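Local coordinates for uncharacterized protein (Xanthomonas campestris pv. vesicatoria, PDB 4FC9), which forms the all-helical, two-lobed C-terminal domain of the type III effector XopL, which is secreted into the plant host and probably acts there as a ubiquitin ligase, at residues Lys129-Gly134 / Ala158-Lys163; Ala80-Leu85 / Tyr144-Pro149; Asp99-Ser104 / Ser123-Gln128. All blocks are in the same frame, centred on the assembly; numbering follows the deposited sequence.

Overall arrangement
The three contacts lie within the all-helical C-terminal domain and form a row about its centre. Contact 1 is the central one, on helix 152-171 close to the middle of the chain. Contact 2, helix 79-88 with the loop 144-149, lies about 12 Å from it between centres, and contact 3, joining the ends of helices 91-101 and 112-129, about 13 Å. Contacts 2 and 3 are on opposite sides of the chain's centre, their centres about 23 Å apart. Both touch contact 1: Met84 and Leu81 pack on Met161 and Ala158, Tyr144 on Leu133, and Ala101 on Lys129. Along the chain contact 3 closes before contact 1 opens, while contacts 1 and 2 interleave, linking distant parts of the sequence.

Contact 1 of 3, residues Lys129-Gly134 / Ala158-Lys163; sequences KSAHLG and AVQMWK
An inverse gamma turn centred on Ala131, just beyond the end of helix 112-129, brings Ala131, His132 and Leu133 against helix 152-171 near the centre of this all-helical domain. The turn is closed by a weak bond of 2.9 Å from His132 N to Ser130 O. Ala131 O lies 3.6 Å from Met161 CA; Thr164 OG1 is hydrogen-bonded to both Ala131 O and Gln160 O, two carbonyls that must share its one proton. Gln160 OE1 is bonded to Lys157 NZ, which also bonds to Ser130 O and so bridges the turn and the helix.

Met161, a selenomethionine, and Leu133 carry much of the packing. With CG anti to the backbone N (chi1 -169°) and the chain extended, Met161 runs out from the helix past His132, where CG meets His132 CB at 3.7 Å. Met161 SE then lies against Leu133, 3.8 Å from its CB, the two side chains crossing at about a right angle. Farther along, Leu133 CD2 comes to 3.9 Å from Ala158 N.

The His132 ring turns away to meet Phe93 edge-to-face. Gly134 N also holds its rotation, donating to His132 ND1 over 2.9 Å, tilted 18° from the ring plane.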
loop_
_atom_site.group_PDB
_atom_site.type_symbol
_atom_site.label_atom_id
_atom_site.label_comp_id
_atom_site.label_asym_id
_atom_site.label_seq_id
_atom_site.Cartn_x
_atom_site.Cartn_y
_atom_site.Cartn_z
ATOM N N LYS A 129 3.999 -2.182 7.567
ATOM C CA LYS A 129 4.010 -3.639 7.416
ATOM C C LYS A 129 2.770 -4.168 6.697
ATOM O O LYS A 129 2.832 -5.180 6.003
ATOM C CB LYS A 129 4.135 -4.332 8.779
ATOM C CG LYS A 129 5.489 -4.195 9.463
ATOM C CD LYS A 129 6.591 -4.931 8.723
ATOM C CE LYS A 129 6.362 -6.428 8.715
ATOM N NZ LYS A 129 7.536 -7.146 8.150
ATOM N N SER A 130 1.646 -3.481 6.863
ATOM C CA SER A 130 0.373 -3.983 6.359
ATOM C C SER A 130 -0.206 -3.155 5.211
ATOM O O SER A 130 -1.378 -3.299 4.865
ATOM C CB SER A 130 -0.641 -4.084 7.500
ATOM O OG SER A 130 -0.859 -2.820 8.104
ATOM N N ALA A 131 0.617 -2.297 4.615
ATOM C CA ALA A 131 0.180 -1.485 3.478
ATOM C C ALA A 131 0.270 -2.263 2.171
ATOM O O ALA A 131 0.881 -1.802 1.208
ATOM C CB ALA A 131 0.998 -0.210 3.392
ATOM N N HIS A 132 -0.336 -3.446 2.143
ATOM C CA HIS A 132 -0.359 -4.269 0.935
ATOM C C HIS A 132 -1.469 -5.320 0.975
ATOM O O HIS A 132 -2.169 -5.462 1.978
ATOM C CB HIS A 132 1.010 -4.906 0.669
ATOM C CG HIS A 132 1.446 -5.883 1.714
ATOM N ND1 HIS A 132 1.012 -7.190 1.735
ATOM C CD2 HIS A 132 2.288 -5.751 2.768
ATOM C CE1 HIS A 132 1.563 -7.821 2.758
ATOM N NE2 HIS A 132 2.341 -6.968 3.400
ATOM N N LEU A 133 -1.629 -6.044 -0.128
ATOM C CA LEU A 133 -2.770 -6.936 -0.319
ATOM C C LEU A 133 -2.505 -8.364 0.131
ATOM O O LEU A 133 -3.315 -9.250 -0.111
ATOM C CB LEU A 133 -3.206 -6.936 -1.789
ATOM C CG LEU A 133 -3.820 -5.651 -2.345
ATOM C CD1 LEU A 133 -3.886 -5.719 -3.850
ATOM C CD2 LEU A 133 -5.201 -5.427 -1.755
ATOM N N GLY A 134 -1.380 -8.586 0.793
ATOM C CA GLY A 134 -0.993 -9.931 1.181
ATOM C C GLY A 134 -1.069 -10.202 2.669
ATOM O O GLY A 134 -0.514 -11.187 3.153
ATOM N N ALA A 158 -5.886 -1.641 -2.089
ATOM C CA ALA A 158 -5.164 -1.823 -3.341
ATOM C C ALA A 158 -4.390 -0.568 -3.717
ATOM O O ALA A 158 -3.280 -0.650 -4.234
ATOM C CB ALA A 158 -6.111 -2.225 -4.455
ATOM N N VAL A 159 -4.973 0.595 -3.451
ATOM C CA VAL A 159 -4.288 1.864 -3.692
ATOM C C VAL A 159 -3.094 2.004 -2.755
ATOM O O VAL A 159 -2.027 2.469 -3.162
ATOM C CB VAL A 159 -5.238 3.075 -3.530
ATOM C CG1 VAL A 159 -4.461 4.380 -3.644
ATOM C CG2 VAL A 159 -6.351 3.028 -4.563
ATOM N N GLN A 160 -3.273 1.585 -1.503
ATOM C CA GLN A 160 -2.175 1.552 -0.538
ATOM C C GLN A 160 -1.011 0.759 -1.085
ATOM O O GLN A 160 0.137 1.192 -1.003
ATOM C CB GLN A 160 -2.606 0.912 0.782
ATOM C CG GLN A 160 -3.226 1.862 1.769
ATOM C CD GLN A 160 -3.095 1.366 3.190
ATOM O OE1 GLN A 160 -3.442 0.229 3.491
ATOM N NE2 GLN A 160 -2.579 2.211 4.069
HETATM N N MSE A 161 -1.313 -0.412 -1.635
HETATM C CA MSE A 161 -0.269 -1.262 -2.167
HETATM C C MSE A 161 0.356 -0.660 -3.413
HETATM O O MSE A 161 1.547 -0.853 -3.669
HETATM C CB MSE A 161 -0.771 -2.669 -2.466
HETATM C CG MSE A 161 0.402 -3.589 -2.762
HETATM SE SE MSE A 161 -0.034 -5.356 -3.273
HETATM C CE MSE A 161 1.703 -5.845 -4.040
ATOM N N TRP A 162 -0.440 0.077 -4.183
ATOM C CA TRP A 162 0.115 0.749 -5.343
ATOM C C TRP A 162 1.198 1.717 -4.901
ATOM O O TRP A 162 2.290 1.731 -5.462
ATOM C CB TRP A 162 -0.948 1.487 -6.148
ATOM C CG TRP A 162 -0.365 2.077 -7.397
ATOM C CD1 TRP A 162 -0.261 1.475 -8.618
ATOM C CD2 TRP A 162 0.233 3.372 -7.536
ATOM N NE1 TRP A 162 0.346 2.323 -9.514
ATOM C CE2 TRP A 162 0.659 3.494 -8.874
ATOM C CE3 TRP A 162 0.438 4.445 -6.662
ATOM C CZ2 TRP A 162 1.282 4.646 -9.356
ATOM C CZ3 TRP A 162 1.054 5.588 -7.142
ATOM C CH2 TRP A 162 1.469 5.679 -8.477
ATOM N N LYS A 163 0.895 2.518 -3.884
ATOM C CA LYS A 163 1.886 3.428 -3.329
ATOM C C LYS A 163 3.089 2.661 -2.806
ATOM O O LYS A 163 4.225 3.024 -3.085
ATOM C CB LYS A 163 1.293 4.276 -2.211
ATOM C CG LYS A 163 2.326 5.147 -1.526
ATOM C CD LYS A 163 1.706 6.419 -1.000
ATOM C CE LYS A 163 1.721 6.448 0.508
ATOM N NZ LYS A 163 1.172 7.734 1.025
#

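Contact 2 of 3, residues Ala80-Leu85 / Tyr144-Pro149; sequences ALRDML and YHEGSP. With EDO (1,2-ethanediol), chain E.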
loop_
_atom_site.group_PDB
_atom_site.type_symbol
_atom_site.label_atom_id
_atom_site.label_comp_id
_atom_site.label_asym_id
_atom_site.label_seq_id
_atom_site.Cartn_x
_atom_site.Cartn_y
_atom_site.Cartn_z
ATOM N N ALA A 80 -4.922 -5.649 -13.138
ATOM C CA ALA A 80 -3.982 -4.962 -12.263
ATOM C C ALA A 80 -4.033 -5.509 -10.838
ATOM O O ALA A 80 -3.003 -5.612 -10.168
ATOM C CB ALA A 80 -4.252 -3.462 -12.268
ATOM N N LEU A 81 -5.232 -5.861 -10.384
ATOM C CA LEU A 81 -5.416 -6.347 -9.020
ATOM C C LEU A 81 -5.007 -7.804 -8.902
ATOM O O LEU A 81 -4.485 -8.226 -7.874
ATOM C CB LEU A 81 -6.862 -6.178 -8.575
ATOM C CG LEU A 81 -7.390 -4.748 -8.545
ATOM C CD1 LEU A 81 -8.831 -4.755 -8.095
ATOM C CD2 LEU A 81 -6.533 -3.884 -7.627
ATOM N N ARG A 82 -5.245 -8.575 -9.956
ATOM C CA ARG A 82 -4.789 -9.954 -9.974
ATOM C C ARG A 82 -3.264 -9.960 -9.902
ATOM O O ARG A 82 -2.678 -10.787 -9.206
ATOM C CB ARG A 82 -5.296 -10.704 -11.212
ATOM C CG ARG A 82 -5.123 -12.217 -11.109
ATOM C CD ARG A 82 -5.811 -12.991 -12.245
ATOM N NE ARG A 82 -7.178 -13.408 -11.920
ATOM C CZ ARG A 82 -7.499 -14.543 -11.300
ATOM N NH1 ARG A 82 -6.553 -15.390 -10.918
ATOM N NH2 ARG A 82 -8.770 -14.832 -11.056
ATOM N N ASP A 83 -2.632 -9.016 -10.601
ATOM C CA ASP A 83 -1.172 -8.882 -10.594
ATOM C C ASP A 83 -0.635 -8.561 -9.207
ATOM O O ASP A 83 0.291 -9.208 -8.724
ATOM C CB ASP A 83 -0.714 -7.780 -11.550
ATOM C CG ASP A 83 -0.902 -8.147 -13.002
ATOM O OD1 ASP A 83 -1.136 -9.336 -13.300
ATOM O OD2 ASP A 83 -0.802 -7.238 -13.852
HETATM N N MSE A 84 -1.210 -7.543 -8.583
HETATM C CA MSE A 84 -0.720 -7.075 -7.292
HETATM C C MSE A 84 -0.994 -8.080 -6.190
HETATM O O MSE A 84 -0.226 -8.187 -5.244
HETATM C CB MSE A 84 -1.318 -5.716 -6.945
HETATM C CG MSE A 84 -0.817 -4.602 -7.845
HETATM SE SE MSE A 84 -1.098 -2.848 -7.062
HETATM C CE MSE A 84 -3.023 -2.904 -6.958
ATOM N N LEU A 85 -2.086 -8.823 -6.321
ATOM C CA LEU A 85 -2.361 -9.923 -5.404
ATOM C C LEU A 85 -1.191 -10.898 -5.391
ATOM O O LEU A 85 -0.711 -11.286 -4.331
ATOM C CB LEU A 85 -3.670 -10.635 -5.773
ATOM C CG LEU A 85 -4.953 -10.009 -5.210
ATOM C CD1 LEU A 85 -6.200 -10.614 -5.841
ATOM C CD2 LEU A 85 -4.995 -10.149 -3.691
ATOM N N TYR A 144 -7.184 -10.568 1.474
ATOM C CA TYR A 144 -7.530 -10.224 0.102
ATOM C C TYR A 144 -7.099 -11.314 -0.868
ATOM O O TYR A 144 -5.963 -11.784 -0.824
ATOM C CB TYR A 144 -6.879 -8.898 -0.284
ATOM C CG TYR A 144 -7.088 -7.810 0.740
ATOM C CD1 TYR A 144 -8.261 -7.063 0.762
ATOM C CD2 TYR A 144 -6.116 -7.533 1.692
ATOM C CE1 TYR A 144 -8.460 -6.069 1.705
ATOM C CE2 TYR A 144 -6.305 -6.544 2.640
ATOM C CZ TYR A 144 -7.478 -5.815 2.640
ATOM O OH TYR A 144 -7.669 -4.829 3.580
ATOM N N HIS A 145 -8.012 -11.706 -1.748
ATOM C CA HIS A 145 -7.743 -12.752 -2.730
ATOM C C HIS A 145 -8.529 -12.479 -4.011
ATOM O O HIS A 145 -9.241 -11.480 -4.104
ATOM C CB HIS A 145 -8.120 -14.117 -2.160
ATOM C CG HIS A 145 -9.496 -14.160 -1.580
ATOM N ND1 HIS A 145 -10.599 -14.542 -2.308
ATOM C CD2 HIS A 145 -9.951 -13.844 -0.345
ATOM C CE1 HIS A 145 -11.674 -14.474 -1.545
ATOM N NE2 HIS A 145 -11.308 -14.052 -0.349
ATOM N N GLU A 146 -8.408 -13.372 -4.989
ATOM C CA GLU A 146 -9.035 -13.177 -6.295
ATOM C C GLU A 146 -10.561 -13.072 -6.221
ATOM O O GLU A 146 -11.188 -12.473 -7.085
ATOM C CB GLU A 146 -8.634 -14.300 -7.256
ATOM C CG GLU A 146 -7.133 -14.409 -7.517
ATOM C CD GLU A 146 -6.382 -15.125 -6.408
ATOM O OE1 GLU A 146 -6.932 -15.270 -5.297
ATOM O OE2 GLU A 146 -5.235 -15.550 -6.646
ATOM N N GLY A 147 -11.152 -13.648 -5.181
ATOM C CA GLY A 147 -12.588 -13.586 -4.998
ATOM C C GLY A 147 -13.056 -12.404 -4.164
ATOM O O GLY A 147 -14.247 -12.284 -3.872
ATOM N N SER A 148 -12.130 -11.533 -3.775
ATOM C CA SER A 148 -12.473 -10.360 -2.971
ATOM C C SER A 148 -13.373 -9.400 -3.737
ATOM O O SER A 148 -13.164 -9.163 -4.924
ATOM C CB SER A 148 -11.210 -9.618 -2.517
ATOM O OG SER A 148 -10.426 -10.420 -1.654
ATOM N N PRO A 149 -14.366 -8.818 -3.045
ATOM C CA PRO A 149 -15.240 -7.832 -3.677
ATOM C C PRO A 149 -14.479 -6.555 -3.976
ATOM O O PRO A 149 -13.466 -6.257 -3.332
ATOM C CB PRO A 149 -16.278 -7.551 -2.591
ATOM C CG PRO A 149 -15.542 -7.767 -1.329
ATOM C CD PRO A 149 -14.643 -8.943 -1.603
HETATM C C1 EDO E . -3.969 -10.719 -14.764
HETATM O O1 EDO E . -2.845 -10.046 -15.340
HETATM C C2 EDO E . -5.090 -10.808 -15.793
HETATM O O2 EDO E . -6.230 -11.439 -15.200
#
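A type I beta turn from His145 to Ser148, in the long connection before helix 152-171, leans on one side of helix 79-88 through Leu85 and Arg82. This is a surface contact of the helical domain, made mainly of side-chain packing on the turn and the residue before it.

Leu85 points at the turn and divides its two methyl groups between successive peptides. Its CG stands beside the backbone N, anti to the carbonyl carbon (chi1 -85°), which sends CD2 to 3.4 Å from Tyr144 O and CD1 to 3.5 Å from His145 C. Tyr144 O has its polar partner elsewhere, in Arg89, and the tyrosine ring heads away from Leu85 after its CB has touched CD2.

One turn of helix earlier, Arg82 leaves with CG anti to N and bends at chi3 (-92°), which swings its guanidinium over to Glu146. There Glu146 CG sits over one face, offset toward the rim, 3.6 Å from Arg82 NH1. The guanidinium and carboxylate planes are 46° apart. Glu146 OE2 stays 4.5 Å from Arg82 NH1 and well out of the guanidinium plane, so any attraction is probably one of charge alone; Arg82 NE instead bonds to Gly76 O. An ethanediol, probably from the crystallisation liquor, lies along the Arg82 side chain and donates from O1 to Asp83 OD1.

The turn is braced internally: Ser148 N bonds to His145 O, and His145 N donates almost straight to Ser148 OG at 2.7 Å.

Contact 3 of 3, residues Asp99-Ser104 / Ser123-Gln128; sequences DMAGPS and SNWKAQ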
loop_
_atom_site.group_PDB
_atom_site.type_symbol
_atom_site.label_atom_id
_atom_site.label_comp_id
_atom_site.label_asym_id
_atom_site.label_seq_id
_atom_site.Cartn_x
_atom_site.Cartn_y
_atom_site.Cartn_z
ATOM N N ASP A 99 12.114 -4.188 4.753
ATOM C CA ASP A 99 13.275 -3.317 4.664
ATOM C C ASP A 99 12.883 -1.868 4.875
ATOM O O ASP A 99 13.595 -1.110 5.531
ATOM C CB ASP A 99 13.974 -3.477 3.317
ATOM C CG ASP A 99 14.654 -4.819 3.174
ATOM O OD1 ASP A 99 14.721 -5.564 4.178
ATOM O OD2 ASP A 99 15.128 -5.123 2.059
HETATM N N MSE A 100 11.742 -1.488 4.309
HETATM C CA MSE A 100 11.255 -0.123 4.431
HETATM C C MSE A 100 10.745 0.135 5.841
HETATM O O MSE A 100 11.080 1.146 6.456
HETATM C CB MSE A 100 10.147 0.150 3.414
HETATM C CG MSE A 100 10.307 1.477 2.684
HETATM SE SE MSE A 100 8.608 2.294 2.190
HETATM C CE MSE A 100 7.848 0.825 1.159
ATOM N N ALA A 101 9.936 -0.787 6.347
ATOM C CA ALA A 101 9.355 -0.651 7.676
ATOM C C ALA A 101 10.439 -0.755 8.737
ATOM O O ALA A 101 10.350 -0.132 9.797
ATOM C CB ALA A 101 8.293 -1.707 7.904
ATOM N N GLY A 102 11.465 -1.544 8.443
ATOM C CA GLY A 102 12.537 -1.779 9.391
ATOM C C GLY A 102 12.153 -2.879 10.354
ATOM O O GLY A 102 11.099 -3.494 10.206
ATOM N N PRO A 103 13.008 -3.137 11.347
ATOM C CA PRO A 103 12.740 -4.163 12.356
ATOM C C PRO A 103 11.712 -3.672 13.363
ATOM O O PRO A 103 11.352 -2.493 13.341
ATOM C CB PRO A 103 14.096 -4.326 13.040
ATOM C CG PRO A 103 14.722 -2.983 12.919
ATOM C CD PRO A 103 14.297 -2.465 11.573
ATOM N N SER A 104 11.245 -4.569 14.225
ATOM C CA SER A 104 10.313 -4.202 15.279
ATOM C C SER A 104 10.912 -3.102 16.144
ATOM O O SER A 104 12.067 -3.195 16.557
ATOM C CB SER A 104 9.982 -5.416 16.137
ATOM O OG SER A 104 9.275 -5.018 17.296
ATOM N N SER A 123 3.017 2.331 15.757
ATOM C CA SER A 123 1.917 2.620 14.840
ATOM C C SER A 123 2.413 2.682 13.399
ATOM O O SER A 123 1.854 2.034 12.513
ATOM C CB SER A 123 1.253 3.951 15.191
ATOM O OG SER A 123 0.626 3.892 16.456
ATOM N N ASN A 124 3.464 3.469 13.172
ATOM C CA ASN A 124 4.037 3.634 11.837
ATOM C C ASN A 124 4.555 2.325 11.246
ATOM O O ASN A 124 4.357 2.041 10.062
ATOM C CB ASN A 124 5.151 4.679 11.865
ATOM C CG ASN A 124 4.618 6.088 11.971
ATOM O OD1 ASN A 124 3.444 6.339 11.702
ATOM N ND2 ASN A 124 5.478 7.019 12.357
ATOM N N TRP A 125 5.220 1.541 12.084
ATOM C CA TRP A 125 5.736 0.241 11.694
ATOM C C TRP A 125 4.604 -0.694 11.262
ATOM O O TRP A 125 4.673 -1.301 10.192
ATOM C CB TRP A 125 6.526 -0.360 12.855
ATOM C CG TRP A 125 7.203 -1.653 12.536
ATOM C CD1 TRP A 125 8.334 -1.823 11.797
ATOM C CD2 TRP A 125 6.802 -2.958 12.965
ATOM N NE1 TRP A 125 8.657 -3.155 11.728
ATOM C CE2 TRP A 125 7.734 -3.871 12.437
ATOM C CE3 TRP A 125 5.742 -3.441 13.735
ATOM C CZ2 TRP A 125 7.637 -5.242 12.660
ATOM C CZ3 TRP A 125 5.651 -4.802 13.956
ATOM C CH2 TRP A 125 6.593 -5.686 13.422
ATOM N N LYS A 126 3.570 -0.807 12.094
ATOM C CA LYS A 126 2.403 -1.618 11.766
ATOM C C LYS A 126 1.780 -1.130 10.461
ATOM O O LYS A 126 1.424 -1.928 9.591
ATOM C CB LYS A 126 1.356 -1.533 12.879
ATOM C CG LYS A 126 1.683 -2.287 14.166
ATOM C CD LYS A 126 0.455 -2.317 15.082
ATOM C CE LYS A 126 0.649 -3.242 16.274
ATOM N NZ LYS A 126 -0.619 -3.435 17.034
ATOM N N ALA A 127 1.654 0.190 10.340
ATOM C CA ALA A 127 1.071 0.813 9.155
ATOM C C ALA A 127 1.821 0.405 7.892
ATOM O O ALA A 127 1.207 0.003 6.900
ATOM C CB ALA A 127 1.061 2.323 9.303
ATOM N N GLN A 128 3.147 0.502 7.936
ATOM C CA GLN A 128 3.965 0.129 6.790
ATOM C C GLN A 128 3.916 -1.372 6.514
ATOM O O GLN A 128 3.801 -1.786 5.361
ATOM C CB GLN A 128 5.412 0.603 6.967
ATOM C CG GLN A 128 5.554 2.121 7.018
ATOM C CD GLN A 128 7.004 2.589 7.018
ATOM O OE1 GLN A 128 7.514 3.070 8.032
ATOM N NE2 GLN A 128 7.668 2.467 5.871
HETATM O O HOH W 1 10.388 3.937 5.566
HETATM O O HOH W 2 8.374 1.784 10.584
#
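Helix 91-101 ends against the last turns of helix 112-129, and the extended segment that leaves it passes along the indole of Trp125. The contact joins two successive helices of the all-helical domain at its surface, and starts at Met100. The Met100 carbonyl is linked to the Gln128 amide through a water, which donates to Met100 O and accepts from Gln128 NE2 at 3.1 Å.

Ala101 is the buried residue of the interface. Its methyl group points at helix 112-129 and fits between two side chains one turn apart, with CB 3.8 Å from Gln128 CB and about as far from Trp125 CD1. Ala101 O lies at the edge of the indole, near the ring plane, 3.3 Å from Trp125 CD1. A second water donates to Ala101 O and to Gln128 OE1 at 3.0 Å. Each end of the Gln128 amide is thus tied by a water to a carbonyl at the end of helix 91-101, NE2 to Met100 O and OE1 to Ala101 O, which joins the two helices through solvent.

Gly102 then breaks the helix with a positive phi of 84°, a backbone shape readily open to glycine, which has no CB. Trp125 CG stands anti to its backbone N (chi1 -175°), which carries the indole edge to the carbonyls of Ala101 and Gly102. Trp125 NE1 donates to Gly102 O over 2.9 Å; the oxygen lies in the indole plane, 2° from it, while the donor sits above the carbonyl plane.

At Pro103 the chain continues past the pyrrole side of the ring, and Ser104 closes the contact: its CA lies over one face of the Trp125 six-membered ring in a CH-pi contact, 4.2 Å from the centroid.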